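Local coordinates for ankyrin repeat family protein (Enterococcus faecalis, PDB 3HRA) that is of unknown function but folds as a stack of ankyrin repeats, a scaffold that in other proteins usually serves to bind protein partners, at residues 8-13 with 40-45; 74-79 with 97-102; 121-126 with 161-166. All blocks are in the same frame, centred on the assembly; numbering follows the deposited sequence.

Contact 1: 8-13 with 40-45; sequences ALLEAA and NTPLNI
The ring of Pro-42 is the centre of the contact, packed against Leu-9 and Leu-10 of the facing helix. Leu-9 crosses it at about a right angle, its branch carbon CG 3.7 Å from Pro-42 CG and its methyl CD2 against Pro-42 CG and CB. CG of Leu-9 is anti to the backbone N (chi1 -171°), which swings CG and CD2 onto the proline. Leu-10 lies obliquely against the CD side, with CD2 3.7 Å from Pro-42 CD and its CG also near Pro-42 CG. The same methyl has two more neighbours: it lies 3.5 Å from the carbonyl O of Asn-40 and is pressed to 3.4 Å from Ile-45 CD1, closer than carbons usually pack. One turn along from Leu-9, Ala-13 sets its CB against both partners, 3.9 Å from Pro-42 O and 4.0 Å from Ile-45 CG2; so small a side chain lets the backbones come near. The closest CA pair of the segments is Leu-10 with Pro-42, at 5.0 Å. Proline suits the first turn of helix 42-49, where a missing N-H costs no helical bond. Thr-41 caps that turn, its OG1 accepting from Asn-44 N at 3.1 Å in a nearly straight bond (167°). Asn-40 OD1 accepts from Asn-69 ND2, while Leu-58 of helix 52-60 touches both Leu-9 and Pro-42. The segments are thus joined by van der Waals packing, mostly of aliphatic groups, with two methyls also resting on backbone oxygens, so the fit depends on shape, while polar bonding is spent on the helix start and neighbouring loops.

Contact 2: 74-79 with 97-102; sequences SPYLYA and PDLNKH
The start of helix 75-81, with Tyr-76 CA 6.9 Å from Pro-97 CA, faces an irregular strip of chain that bends through a type I beta turn from Asp-98 to Lys-101. Pro-97 lies over one face of the Tyr-76 ring: its CB is 3.6 Å from the ring centroid and only 13° off the normal, a CH-pi contact, while its CG reaches Tyr-76 CE1. Proline serves well here, a compact, rigid ring whose C-H bonds can point into the aromatic face. The phenol oxygen of this buried tyrosine is hydrogen-bonded to Glu-131 OE2, and Leu-99 CD2 comes near the same end of the ring. Leu-77, whose CG is anti to the carbonyl carbon (chi1 -79°), extends CD1 to the backbone at the end of the turn, 3.7 Å from His-102 C. Two local hydrogen bonds shape the pieces: Ser-74 OG caps the helix by accepting from Leu-77 N, and Asp-98 OD1 accepts from Asn-100 N, an Asx turn. Lys-101 sends its amine to Asn-66 O. A capping serine followed by proline in the first helical turn is consistent with the Thr-Pro helix start (TPLH type) of ankyrin repeats, whose hairpin-like loops project from the helix stack.

Contact 3: 121-126 with 161-166; sequences NVKLLL and VKLLME
In Val-122 the methyl CG1 is anti to the backbone N (chi1 175°), which turns it toward Leu-163, whose own first torsion (chi1 -146°) is off the staggered positions; Lys-123 lays its CG against the same leucine. Both meet one methyl: Leu-163 CD1 is 3.5 Å from Val-122 CG1 and 3.5 Å from Lys-123 CG, the second pair being tighter than usual for carbons. Leu-163 and Val-122 slide past each other in opposite directions, whereas the lysine crosses the leucine at about a right angle. The other branch of Leu-163 is used one turn on, where CD2 lies 4.0 Å from Leu-126 CD1. Leu-163 thus spreads its two methyls along the facing helix and is the largest contributor to the contact. Leu-164 CD2 lies more loosely against Val-122 CG1 and Leu-126 CD1. Val-122 and Leu-164 are buried, Leu-163 and Leu-126 lie nearer the surface, and Lys-123 lends its methylenes at the edge while its extended end carries the charge away, with a long, weak ion pair to Asp-120. The segments run nearly parallel, 8° between their directions, with their axes 10.8 Å apart, a spacing that leucine side chains can bridge. Such near-parallel helices packed alongside one another are characteristic of the stacked helices of an ankyrin array. Among the neighbours of helices 119-128 and 155-166, helix 110-115 touches Val-122 and Leu-126 through Leu-110, helix 143-149 meets Leu-164 through Leu-144, and helix 85-94 lies against Leu-124 of helix 119-128.

The three contacts follow one another along the chain and along the elongated repeat stack. Centres of contacts 1 and 2 are about 18 Å apart, as are those of contacts 2 and 3, while contacts 1 and 3 lie about 32 Å apart, on opposite sides of the chain's centre. Neighbours touch: Leu-43 and Asn-44 of contact 1 pack on Pro-75 of contact 2, and Ala-79 O in contact 2 meets Asn-121 of contact 3 in a weak hydrogen bond. Contact 1 joins helices 8-14 and 42-49, contact 2 helix 75-81 and a loop, contact 3 helices 119-128 and 155-166. Without strands, the fold is built from such local, successive interfaces, as in other ankyrin-repeat proteins.

Contact 1: 8-13 with 40-45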
loop_
_atom_site.group_PDB
_atom_site.type_symbol
_atom_site.label_atom_id
_atom_site.label_comp_id
_atom_site.label_asym_id
_atom_site.label_seq_id
_atom_site.Cartn_x
_atom_site.Cartn_y
_atom_site.Cartn_z
ATOM N N ALA A 8 -5.774 -26.371 -1.340
ATOM C CA ALA A 8 -6.082 -26.566 0.076
ATOM C C ALA A 8 -5.867 -25.286 0.889
ATOM O O ALA A 8 -6.699 -24.905 1.725
ATOM C CB ALA A 8 -5.247 -27.724 0.656
ATOM N N LEU A 9 -4.740 -24.628 0.639
ATOM C CA LEU A 9 -4.350 -23.449 1.407
ATOM C C LEU A 9 -5.200 -22.246 1.015
ATOM O O LEU A 9 -5.560 -21.447 1.866
ATOM C CB LEU A 9 -2.857 -23.163 1.213
ATOM C CG LEU A 9 -2.178 -22.101 2.094
ATOM C CD1 LEU A 9 -2.268 -22.491 3.581
ATOM C CD2 LEU A 9 -0.704 -21.964 1.668
ATOM N N LEU A 10 -5.518 -22.115 -0.274
ATOM C CA LEU A 10 -6.434 -21.065 -0.726
ATOM C C LEU A 10 -7.784 -21.207 -0.039
ATOM O O LEU A 10 -8.365 -20.221 0.412
ATOM C CB LEU A 10 -6.619 -21.121 -2.238
ATOM C CG LEU A 10 -5.498 -20.511 -3.075
ATOM C CD1 LEU A 10 -5.548 -21.026 -4.507
ATOM C CD2 LEU A 10 -5.580 -18.989 -3.043
ATOM N N GLU A 11 -8.273 -22.442 0.039
ATOM C CA GLU A 11 -9.554 -22.714 0.684
ATOM C C GLU A 11 -9.534 -22.371 2.174
ATOM O O GLU A 11 -10.478 -21.758 2.680
ATOM C CB GLU A 11 -9.977 -24.165 0.484
ATOM C CG GLU A 11 -11.370 -24.458 1.015
ATOM C CD GLU A 11 -11.673 -25.950 1.068
ATOM O OE1 GLU A 11 -11.926 -26.559 -0.000
ATOM O OE2 GLU A 11 -11.655 -26.514 2.189
ATOM N N ALA A 12 -8.470 -22.758 2.874
ATOM C CA ALA A 12 -8.293 -22.376 4.275
ATOM C C ALA A 12 -8.241 -20.852 4.477
ATOM O O ALA A 12 -8.800 -20.346 5.448
ATOM C CB ALA A 12 -7.051 -23.023 4.873
ATOM N N ALA A 13 -7.560 -20.132 3.580
ATOM C CA ALA A 13 -7.512 -18.670 3.674
ATOM C C ALA A 13 -8.891 -18.037 3.422
ATOM O O ALA A 13 -9.316 -17.104 4.131
ATOM C CB ALA A 13 -6.463 -18.100 2.708
ATOM N N ASN A 40 -4.940 -14.349 -7.102
ATOM C CA ASN A 40 -4.642 -14.184 -5.672
ATOM C C ASN A 40 -3.983 -15.410 -5.048
ATOM O O ASN A 40 -4.445 -16.538 -5.236
ATOM C CB ASN A 40 -5.918 -13.871 -4.886
ATOM C CG ASN A 40 -6.386 -12.447 -5.078
ATOM O OD1 ASN A 40 -5.591 -11.507 -5.056
ATOM N ND2 ASN A 40 -7.683 -12.278 -5.256
ATOM N N THR A 41 -2.906 -15.188 -4.294
ATOM C CA THR A 41 -2.308 -16.234 -3.458
ATOM C C THR A 41 -3.028 -16.258 -2.114
ATOM O O THR A 41 -3.803 -15.352 -1.820
ATOM C CB THR A 41 -0.832 -15.927 -3.165
ATOM O OG1 THR A 41 -0.738 -14.625 -2.566
ATOM C CG2 THR A 41 -0.042 -15.923 -4.414
ATOM N N PRO A 42 -2.771 -17.288 -1.282
ATOM C CA PRO A 42 -3.325 -17.282 0.069
ATOM C C PRO A 42 -2.929 -16.015 0.823
ATOM O O PRO A 42 -3.763 -15.459 1.553
ATOM C CB PRO A 42 -2.714 -18.545 0.685
ATOM C CG PRO A 42 -2.627 -19.478 -0.479
ATOM C CD PRO A 42 -2.174 -18.594 -1.616
ATOM N N LEU A 43 -1.699 -15.542 0.622
ATOM C CA LEU A 43 -1.258 -14.337 1.313
ATOM C C LEU A 43 -2.088 -13.139 0.870
ATOM O O LEU A 43 -2.550 -12.372 1.701
ATOM C CB LEU A 43 0.241 -14.069 1.126
ATOM C CG LEU A 43 0.738 -12.758 1.758
ATOM C CD1 LEU A 43 0.459 -12.652 3.272
ATOM C CD2 LEU A 43 2.231 -12.556 1.446
ATOM N N ASN A 44 -2.297 -12.990 -0.436
ATOM C CA ASN A 44 -3.112 -11.885 -0.908
ATOM C C ASN A 44 -4.538 -11.941 -0.339
ATOM O O ASN A 44 -5.106 -10.898 0.009
ATOM C CB ASN A 44 -3.085 -11.788 -2.441
ATOM C CG ASN A 44 -2.989 -10.329 -2.937
ATOM O OD1 ASN A 44 -3.241 -9.388 -2.190
ATOM N ND2 ASN A 44 -2.626 -10.154 -4.196
ATOM N N ILE A 45 -5.104 -13.139 -0.204
ATOM C CA ILE A 45 -6.448 -13.283 0.362
ATOM C C ILE A 45 -6.437 -12.796 1.811
ATOM O O ILE A 45 -7.307 -12.024 2.239
ATOM C CB ILE A 45 -6.950 -14.746 0.281
ATOM C CG1 ILE A 45 -7.213 -15.127 -1.180
ATOM C CG2 ILE A 45 -8.225 -14.941 1.114
ATOM C CD1 ILE A 45 -7.311 -16.590 -1.416
#

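Contact 2: 74-79 with 97-102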
loop_
_atom_site.group_PDB
_atom_site.type_symbol
_atom_site.label_atom_id
_atom_site.label_comp_id
_atom_site.label_asym_id
_atom_site.label_seq_id
_atom_site.Cartn_x
_atom_site.Cartn_y
_atom_site.Cartn_z
ATOM N N SER A 74 -0.215 -6.734 -5.573
ATOM C CA SER A 74 0.475 -7.738 -4.783
ATOM C C SER A 74 0.014 -7.557 -3.337
ATOM O O SER A 74 -0.622 -6.538 -3.004
ATOM C CB SER A 74 1.974 -7.508 -4.870
ATOM O OG SER A 74 2.295 -6.241 -4.315
ATOM N N PRO A 75 0.334 -8.531 -2.463
ATOM C CA PRO A 75 0.033 -8.372 -1.029
ATOM C C PRO A 75 0.628 -7.065 -0.456
ATOM O O PRO A 75 -0.043 -6.358 0.303
ATOM C CB PRO A 75 0.693 -9.609 -0.398
ATOM C CG PRO A 75 0.607 -10.675 -1.508
ATOM C CD PRO A 75 0.857 -9.878 -2.788
ATOM N N TYR A 76 1.868 -6.749 -0.832
ATOM C CA TYR A 76 2.522 -5.515 -0.395
ATOM C C TYR A 76 1.798 -4.245 -0.868
ATOM O O TYR A 76 1.522 -3.346 -0.081
ATOM C CB TYR A 76 3.975 -5.500 -0.877
ATOM C CG TYR A 76 4.704 -4.218 -0.566
ATOM C CD1 TYR A 76 5.103 -3.923 0.738
ATOM C CD2 TYR A 76 5.004 -3.309 -1.570
ATOM C CE1 TYR A 76 5.771 -2.728 1.033
ATOM C CE2 TYR A 76 5.665 -2.116 -1.283
ATOM C CZ TYR A 76 6.041 -1.837 0.020
ATOM O OH TYR A 76 6.715 -0.671 0.305
ATOM N N LEU A 77 1.506 -4.174 -2.162
ATOM C CA LEU A 77 0.859 -2.997 -2.716
ATOM C C LEU A 77 -0.513 -2.788 -2.087
ATOM O O LEU A 77 -0.904 -1.653 -1.813
ATOM C CB LEU A 77 0.751 -3.125 -4.237
ATOM C CG LEU A 77 2.036 -2.825 -5.024
ATOM C CD1 LEU A 77 1.934 -3.305 -6.469
ATOM C CD2 LEU A 77 2.393 -1.330 -4.961
ATOM N N TYR A 78 -1.232 -3.886 -1.859
ATOM C CA TYR A 78 -2.567 -3.817 -1.292
ATOM C C TYR A 78 -2.509 -3.430 0.192
ATOM O O TYR A 78 -3.245 -2.550 0.649
ATOM C CB TYR A 78 -3.311 -5.141 -1.495
ATOM C CG TYR A 78 -4.787 -5.024 -1.192
ATOM C CD1 TYR A 78 -5.692 -4.693 -2.190
ATOM C CD2 TYR A 78 -5.263 -5.196 0.106
ATOM C CE1 TYR A 78 -7.046 -4.566 -1.914
ATOM C CE2 TYR A 78 -6.628 -5.068 0.394
ATOM C CZ TYR A 78 -7.505 -4.756 -0.617
ATOM O OH TYR A 78 -8.849 -4.627 -0.332
ATOM N N ALA A 79 -1.616 -4.066 0.943
ATOM C CA ALA A 79 -1.468 -3.726 2.364
ATOM C C ALA A 79 -1.173 -2.230 2.568
ATOM O O ALA A 79 -1.738 -1.588 3.452
ATOM C CB ALA A 79 -0.391 -4.581 3.002
ATOM N N PRO A 97 10.232 -5.804 -0.272
ATOM C CA PRO A 97 9.323 -5.278 -1.304
ATOM C C PRO A 97 10.049 -5.059 -2.619
ATOM O O PRO A 97 11.220 -4.661 -2.627
ATOM C CB PRO A 97 8.883 -3.926 -0.729
ATOM C CG PRO A 97 9.111 -4.047 0.768
ATOM C CD PRO A 97 10.317 -4.933 0.913
ATOM N N ASP A 98 9.364 -5.343 -3.719
ATOM C CA ASP A 98 9.904 -5.121 -5.065
ATOM C C ASP A 98 9.369 -3.791 -5.576
ATOM O O ASP A 98 8.207 -3.694 -5.982
ATOM C CB ASP A 98 9.480 -6.262 -6.014
ATOM C CG ASP A 98 10.084 -6.132 -7.430
ATOM O OD1 ASP A 98 10.599 -5.052 -7.786
ATOM O OD2 ASP A 98 10.019 -7.123 -8.196
ATOM N N LEU A 99 10.208 -2.765 -5.594
ATOM C CA LEU A 99 9.719 -1.447 -5.973
ATOM C C LEU A 99 9.617 -1.217 -7.492
ATOM O O LEU A 99 9.272 -0.111 -7.936
ATOM C CB LEU A 99 10.539 -0.345 -5.293
ATOM C CG LEU A 99 10.666 -0.407 -3.767
ATOM C CD1 LEU A 99 11.226 0.904 -3.258
ATOM C CD2 LEU A 99 9.339 -0.706 -3.109
ATOM N N ASN A 100 9.903 -2.242 -8.290
ATOM C CA ASN A 100 9.634 -2.164 -9.725
ATOM C C ASN A 100 8.252 -2.702 -10.104
ATOM O O ASN A 100 7.863 -2.671 -11.284
ATOM C CB ASN A 100 10.715 -2.865 -10.550
ATOM C CG ASN A 100 12.046 -2.165 -10.472
ATOM O OD1 ASN A 100 12.128 -0.934 -10.542
ATOM N ND2 ASN A 100 13.107 -2.948 -10.319
ATOM N N LYS A 101 7.518 -3.187 -9.109
ATOM C CA LYS A 101 6.132 -3.608 -9.314
ATOM C C LYS A 101 5.152 -2.507 -8.891
ATOM O O LYS A 101 5.252 -1.976 -7.781
ATOM C CB LYS A 101 5.868 -4.916 -8.576
ATOM C CG LYS A 101 6.645 -6.083 -9.218
ATOM C CD LYS A 101 6.252 -7.416 -8.679
ATOM C CE LYS A 101 6.869 -8.521 -9.525
ATOM N NZ LYS A 101 6.580 -9.880 -8.979
ATOM N N HIS A 102 4.237 -2.141 -9.794
ATOM C CA HIS A 102 3.314 -1.032 -9.546
ATOM C C HIS A 102 1.861 -1.489 -9.657
ATOM O O HIS A 102 1.567 -2.536 -10.274
ATOM C CB HIS A 102 3.583 0.122 -10.521
ATOM C CG HIS A 102 5.034 0.488 -10.622
ATOM N ND1 HIS A 102 5.750 1.007 -9.566
ATOM C CD2 HIS A 102 5.903 0.390 -11.651
ATOM C CE1 HIS A 102 7.001 1.205 -9.937
ATOM N NE2 HIS A 102 7.118 0.849 -11.200
#

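Contact 3: 121-126 with 161-166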
loop_
_atom_site.group_PDB
_atom_site.type_symbol
_atom_site.label_atom_id
_atom_site.label_comp_id
_atom_site.label_asym_id
_atom_site.label_seq_id
_atom_site.Cartn_x
_atom_site.Cartn_y
_atom_site.Cartn_z
ATOM N N ASN A 121 0.130 4.204 7.744
ATOM C CA ASN A 121 0.862 3.576 6.642
ATOM C C ASN A 121 1.881 4.505 5.985
ATOM O O ASN A 121 3.003 4.090 5.662
ATOM C CB ASN A 121 -0.095 3.011 5.577
ATOM C CG ASN A 121 -0.561 1.605 5.910
ATOM O OD1 ASN A 121 -0.465 1.176 7.047
ATOM N ND2 ASN A 121 -1.055 0.885 4.911
ATOM N N VAL A 122 1.492 5.762 5.793
ATOM C CA VAL A 122 2.412 6.754 5.251
ATOM C C VAL A 122 3.674 6.867 6.108
ATOM O O VAL A 122 4.790 6.862 5.585
ATOM C CB VAL A 122 1.734 8.124 5.121
ATOM C CG1 VAL A 122 2.744 9.163 4.665
ATOM C CG2 VAL A 122 0.545 8.016 4.158
ATOM N N LYS A 123 3.486 6.962 7.419
ATOM C CA LYS A 123 4.601 7.104 8.358
ATOM C C LYS A 123 5.516 5.917 8.255
ATOM O O LYS A 123 6.737 6.065 8.179
ATOM C CB LYS A 123 4.090 7.206 9.792
ATOM C CG LYS A 123 3.357 8.482 10.109
ATOM C CD LYS A 123 2.725 8.418 11.504
ATOM C CE LYS A 123 1.860 9.660 11.774
ATOM N NZ LYS A 123 0.748 9.407 12.751
ATOM N N LEU A 124 4.911 4.731 8.248
ATOM C CA LEU A 124 5.648 3.485 8.133
ATOM C C LEU A 124 6.508 3.459 6.864
ATOM O O LEU A 124 7.703 3.133 6.911
ATOM C CB LEU A 124 4.648 2.333 8.099
ATOM C CG LEU A 124 4.784 1.171 9.067
ATOM C CD1 LEU A 124 5.105 1.654 10.460
ATOM C CD2 LEU A 124 3.477 0.372 9.042
ATOM N N LEU A 125 5.904 3.808 5.730
ATOM C CA LEU A 125 6.618 3.771 4.463
ATOM C C LEU A 125 7.720 4.836 4.410
ATOM O O LEU A 125 8.809 4.581 3.880
ATOM C CB LEU A 125 5.652 3.914 3.289
ATOM C CG LEU A 125 4.664 2.747 3.134
ATOM C CD1 LEU A 125 3.484 3.182 2.277
ATOM C CD2 LEU A 125 5.338 1.504 2.541
ATOM N N LEU A 126 7.440 6.018 4.956
ATOM C CA LEU A 126 8.462 7.060 5.016
ATOM C C LEU A 126 9.656 6.641 5.909
ATOM O O LEU A 126 10.815 6.821 5.522
ATOM C CB LEU A 126 7.863 8.395 5.463
ATOM C CG LEU A 126 6.870 9.044 4.483
ATOM C CD1 LEU A 126 6.255 10.300 5.073
ATOM C CD2 LEU A 126 7.541 9.359 3.158
ATOM N N VAL A 161 -0.522 16.031 4.478
ATOM C CA VAL A 161 0.297 17.025 3.778
ATOM C C VAL A 161 1.515 17.475 4.619
ATOM O O VAL A 161 2.633 17.547 4.117
ATOM C CB VAL A 161 -0.550 18.241 3.328
ATOM C CG1 VAL A 161 0.351 19.379 2.835
ATOM C CG2 VAL A 161 -1.521 17.809 2.250
ATOM N N LYS A 162 1.288 17.776 5.893
ATOM C CA LYS A 162 2.371 18.198 6.778
ATOM C C LYS A 162 3.449 17.119 6.924
ATOM O O LYS A 162 4.643 17.418 6.842
ATOM C CB LYS A 162 1.828 18.566 8.160
ATOM C CG LYS A 162 2.895 19.075 9.094
ATOM C CD LYS A 162 3.331 20.492 8.716
ATOM C CE LYS A 162 4.202 21.085 9.817
ATOM N NZ LYS A 162 4.677 22.455 9.470
ATOM N N LEU A 163 3.012 15.886 7.162
ATOM C CA LEU A 163 3.886 14.713 7.251
ATOM C C LEU A 163 4.770 14.593 5.999
ATOM O O LEU A 163 5.981 14.404 6.109
ATOM C CB LEU A 163 3.041 13.447 7.391
ATOM C CG LEU A 163 3.512 12.249 8.223
ATOM C CD1 LEU A 163 2.910 10.953 7.683
ATOM C CD2 LEU A 163 5.030 12.147 8.344
ATOM N N LEU A 164 4.164 14.710 4.817
ATOM C CA LEU A 164 4.915 14.614 3.554
ATOM C C LEU A 164 5.936 15.741 3.408
ATOM O O LEU A 164 7.081 15.506 3.014
ATOM C CB LEU A 164 3.964 14.585 2.325
ATOM C CG LEU A 164 3.123 13.308 2.181
ATOM C CD1 LEU A 164 1.987 13.473 1.171
ATOM C CD2 LEU A 164 4.030 12.138 1.806
ATOM N N MET A 165 5.520 16.972 3.699
ATOM C CA MET A 165 6.438 18.100 3.583
ATOM C C MET A 165 7.572 17.994 4.589
ATOM O O MET A 165 8.701 18.371 4.303
ATOM C CB MET A 165 5.700 19.435 3.740
ATOM C CG MET A 165 4.627 19.666 2.677
ATOM S SD MET A 165 5.229 19.489 0.987
ATOM C CE MET A 165 6.357 20.886 0.899
ATOM N N GLU A 166 7.272 17.484 5.777
ATOM C CA GLU A 166 8.305 17.365 6.794
ATOM C C GLU A 166 9.313 16.283 6.423
ATOM O O GLU A 166 10.400 16.210 6.995
ATOM C CB GLU A 166 7.691 17.083 8.153
ATOM C CG GLU A 166 7.155 18.325 8.831
ATOM C CD GLU A 166 8.245 19.320 9.210
ATOM O OE1 GLU A 166 9.274 18.897 9.772
ATOM O OE2 GLU A 166 8.066 20.523 8.951
#